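Toll-like receptor 13 (Mus musculus, PDB 4Z0C) recognises bacterial 23S ribosomal RNA as an innate immune receptor and signals through MYD88 and TRAF6 to activate NF-kappa-B and cytokine secretion. Local coordinates at residues A[228-233]-A[251-256]. Numbering follows the deposited sequence.
Sequences LKSLNL and LRAMDL. With NAG (2-acetamido-2-deoxy-beta-D-glucopyranose), chain F; NAG (2-acetamido-2-deoxy-beta-D-glucopyranose), chain N.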
loop_
_atom_site.group_PDB
_atom_site.type_symbol
_atom_site.label_atom_id
_atom_site.label_comp_id
_atom_site.label_asym_id
_atom_site.label_seq_id
_atom_site.Cartn_x
_atom_site.Cartn_y
_atom_site.Cartn_z
ATOM N N LEU A 228 44.081 14.575 24.561
ATOM C CA LEU A 228 42.782 14.844 23.947
ATOM C C LEU A 228 42.811 14.752 22.426
ATOM O O LEU A 228 43.600 15.436 21.771
ATOM C CB LEU A 228 42.262 16.216 24.386
ATOM C CG LEU A 228 40.849 16.589 23.936
ATOM C CD1 LEU A 228 39.861 15.596 24.461
ATOM C CD2 LEU A 228 40.485 17.952 24.462
ATOM N N LYS A 229 41.938 13.912 21.866
ATOM C CA LYS A 229 41.936 13.696 20.424
ATOM C C LYS A 229 40.759 14.316 19.648
ATOM O O LYS A 229 40.906 14.651 18.480
ATOM C CB LYS A 229 42.010 12.207 20.113
ATOM C CG LYS A 229 43.312 11.540 20.459
ATOM C CD LYS A 229 43.268 10.077 20.040
ATOM C CE LYS A 229 44.506 9.334 20.493
ATOM N NZ LYS A 229 44.513 7.935 19.989
ATOM N N SER A 230 39.589 14.398 20.273
ATOM C CA SER A 230 38.416 15.009 19.666
ATOM C C SER A 230 37.831 15.969 20.646
ATOM O O SER A 230 37.569 15.607 21.796
ATOM C CB SER A 230 37.304 13.991 19.352
ATOM O OG SER A 230 37.818 12.785 18.831
ATOM N N LEU A 231 37.568 17.179 20.180
ATOM C CA LEU A 231 36.922 18.164 21.024
ATOM C C LEU A 231 35.634 18.560 20.320
ATOM O O LEU A 231 35.656 18.955 19.171
ATOM C CB LEU A 231 37.852 19.373 21.265
ATOM C CG LEU A 231 37.260 20.532 22.061
ATOM C CD1 LEU A 231 36.840 20.060 23.433
ATOM C CD2 LEU A 231 38.257 21.684 22.153
ATOM N N ASN A 232 34.506 18.400 21.002
ATOM C CA ASN A 232 33.214 18.693 20.413
ATOM C C ASN A 232 32.607 19.945 21.014
ATOM O O ASN A 232 32.151 19.938 22.155
ATOM C CB ASN A 232 32.269 17.495 20.598
ATOM C CG ASN A 232 31.089 17.534 19.647
ATOM O OD1 ASN A 232 30.668 18.606 19.213
ATOM N ND2 ASN A 232 30.559 16.357 19.308
ATOM N N LEU A 233 32.621 21.020 20.241
ATOM C CA LEU A 233 32.068 22.303 20.663
ATOM C C LEU A 233 30.873 22.709 19.776
ATOM O O LEU A 233 30.585 23.897 19.598
ATOM C CB LEU A 233 33.158 23.379 20.598
ATOM C CG LEU A 233 34.346 23.263 21.562
ATOM C CD1 LEU A 233 35.293 24.416 21.345
ATOM C CD2 LEU A 233 33.937 23.143 23.028
ATOM N N LEU A 251 45.178 16.929 19.307
ATOM C CA LEU A 251 43.842 16.933 18.750
ATOM C C LEU A 251 43.812 16.419 17.301
ATOM O O LEU A 251 44.585 16.870 16.455
ATOM C CB LEU A 251 43.225 18.328 18.857
ATOM C CG LEU A 251 41.693 18.316 18.988
ATOM C CD1 LEU A 251 41.278 17.763 20.340
ATOM C CD2 LEU A 251 41.090 19.692 18.758
ATOM N N ARG A 252 42.935 15.449 17.037
ATOM C CA ARG A 252 42.762 14.895 15.691
ATOM C C ARG A 252 41.466 15.376 15.020
ATOM O O ARG A 252 41.360 15.414 13.790
ATOM C CB ARG A 252 42.754 13.365 15.738
ATOM C CG ARG A 252 44.096 12.700 15.495
ATOM C CD ARG A 252 44.861 12.574 16.767
ATOM N NE ARG A 252 46.079 11.787 16.598
ATOM C CZ ARG A 252 46.935 11.515 17.580
ATOM N NH1 ARG A 252 46.719 11.976 18.809
ATOM N NH2 ARG A 252 48.012 10.784 17.333
ATOM N N ALA A 253 40.484 15.752 15.831
ATOM C CA ALA A 253 39.164 16.081 15.320
ATOM C C ALA A 253 38.551 17.193 16.153
ATOM O O ALA A 253 38.691 17.218 17.383
ATOM C CB ALA A 253 38.245 14.824 15.308
ATOM N N MET A 254 37.876 18.116 15.475
ATOM C CA MET A 254 37.198 19.209 16.150
ATOM C C MET A 254 35.826 19.428 15.554
ATOM O O MET A 254 35.612 19.230 14.357
ATOM C CB MET A 254 38.005 20.504 16.030
ATOM C CG MET A 254 37.563 21.560 17.025
ATOM S SD MET A 254 38.814 22.803 17.323
ATOM C CE MET A 254 38.029 23.738 18.626
ATOM N N ASP A 255 34.898 19.867 16.392
ATOM C CA ASP A 255 33.573 20.184 15.911
ATOM C C ASP A 255 33.261 21.605 16.348
ATOM O O ASP A 255 33.136 21.876 17.540
ATOM C CB ASP A 255 32.528 19.185 16.464
ATOM C CG ASP A 255 31.205 19.211 15.671
ATOM O OD1 ASP A 255 30.900 20.242 15.025
ATOM O OD2 ASP A 255 30.453 18.209 15.714
ATOM N N LEU A 256 33.131 22.504 15.378
ATOM C CA LEU A 256 32.868 23.914 15.645
ATOM C C LEU A 256 31.526 24.426 15.087
ATOM O O LEU A 256 31.368 25.630 14.839
ATOM C CB LEU A 256 34.022 24.769 15.091
ATOM C CG LEU A 256 35.349 24.699 15.857
ATOM C CD1 LEU A 256 36.427 25.469 15.133
ATOM C CD2 LEU A 256 35.152 25.250 17.255
HETATM C C1 NAG F . 29.372 16.483 18.486
HETATM C C2 NAG F . 29.441 15.406 17.412
HETATM C C3 NAG F . 28.159 15.351 16.578
HETATM C C4 NAG F . 26.951 15.316 17.497
HETATM C C5 NAG F . 27.037 16.581 18.344
HETATM C C6 NAG F . 25.796 16.870 19.171
HETATM C C7 NAG F . 31.483 14.730 16.402
HETATM C C8 NAG F . 32.597 14.978 15.428
HETATM N N2 NAG F . 30.578 15.683 16.562
HETATM O O3 NAG F . 28.171 14.241 15.715
HETATM O O4 NAG F . 25.767 15.226 16.744
HETATM O O5 NAG F . 28.145 16.392 19.189
HETATM O O6 NAG F . 25.346 15.636 19.679
HETATM O O7 NAG F . 31.393 13.677 17.027
HETATM C C1 NAG N . 36.383 9.830 19.781
HETATM C C2 NAG N . 35.145 9.331 19.021
HETATM C C3 NAG N . 35.520 8.563 17.767
HETATM C C4 NAG N . 36.432 9.399 16.886
HETATM C C5 NAG N . 37.650 9.811 17.698
HETATM C C6 NAG N . 38.548 10.671 16.805
HETATM C C7 NAG N . 33.183 8.849 20.350
HETATM C C8 NAG N . 32.280 7.765 20.871
HETATM N N2 NAG N . 34.336 8.448 19.835
HETATM O O3 NAG N . 34.343 8.201 17.093
HETATM O O4 NAG N . 36.859 8.670 15.752
HETATM O O5 NAG N . 37.278 10.501 18.892
HETATM O O6 NAG N . 39.746 10.976 17.477
HETATM O O7 NAG N . 32.867 10.039 20.407
#
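Lys-229 O faces two successive backbone amides of the neighbouring repeat, accepting from Arg-252 N at 2.6 Å and from Ala-253 N at 2.9 Å. From this forked start a parallel ladder runs on: Leu-231 N donates to Ala-253 O, Leu-231 O accepts from Asp-255 N at 3.0 Å, and Leu-233 N closes the series on Asp-255 O. Strand 230-232 thus uses the N-H and C=O of Leu-231 on this side, while the backbone of Ser-230 and Asn-232 bonds to Thr-205, Leu-207 and Ala-209, on and flanking the preceding strand 206-208.

On the face bearing Asn-232 and Asp-255, the polar ends are engaged by sugar, by backbone and by a serine hydroxyl. Asn-232 ND2 is covalently joined to C1 of the chain F N-acetylglucosamine, and its OD1 takes the amide of Ser-234. With CG anti to the backbone N (chi1 -163°), the carboxylate of Asp-255 divides its oxygens: OD2 accepts from the acetamido N2 of that same sugar at 2.7 Å with a fairly straight N-H...O angle of 161°, whereas OD1 is hydrogen-bonded to Ser-257 OG. Asp-255 CB lies 3.4 Å from Asn-232 OD1.

The other face is apolar. Leu-251 CD1 lies 3.8 Å from Leu-228 CG and also meets Leu-231 CB, while Met-254 CE reaches Leu-233 CD1 at 3.9 Å. These residues build the hydrophobic interior between LRR 9 and LRR 10, and the ladder, carrying a glycan on its concave face, is the parallel strand stacking of the leucine-rich-repeat solenoid that forms the Toll-like receptor ectodomain.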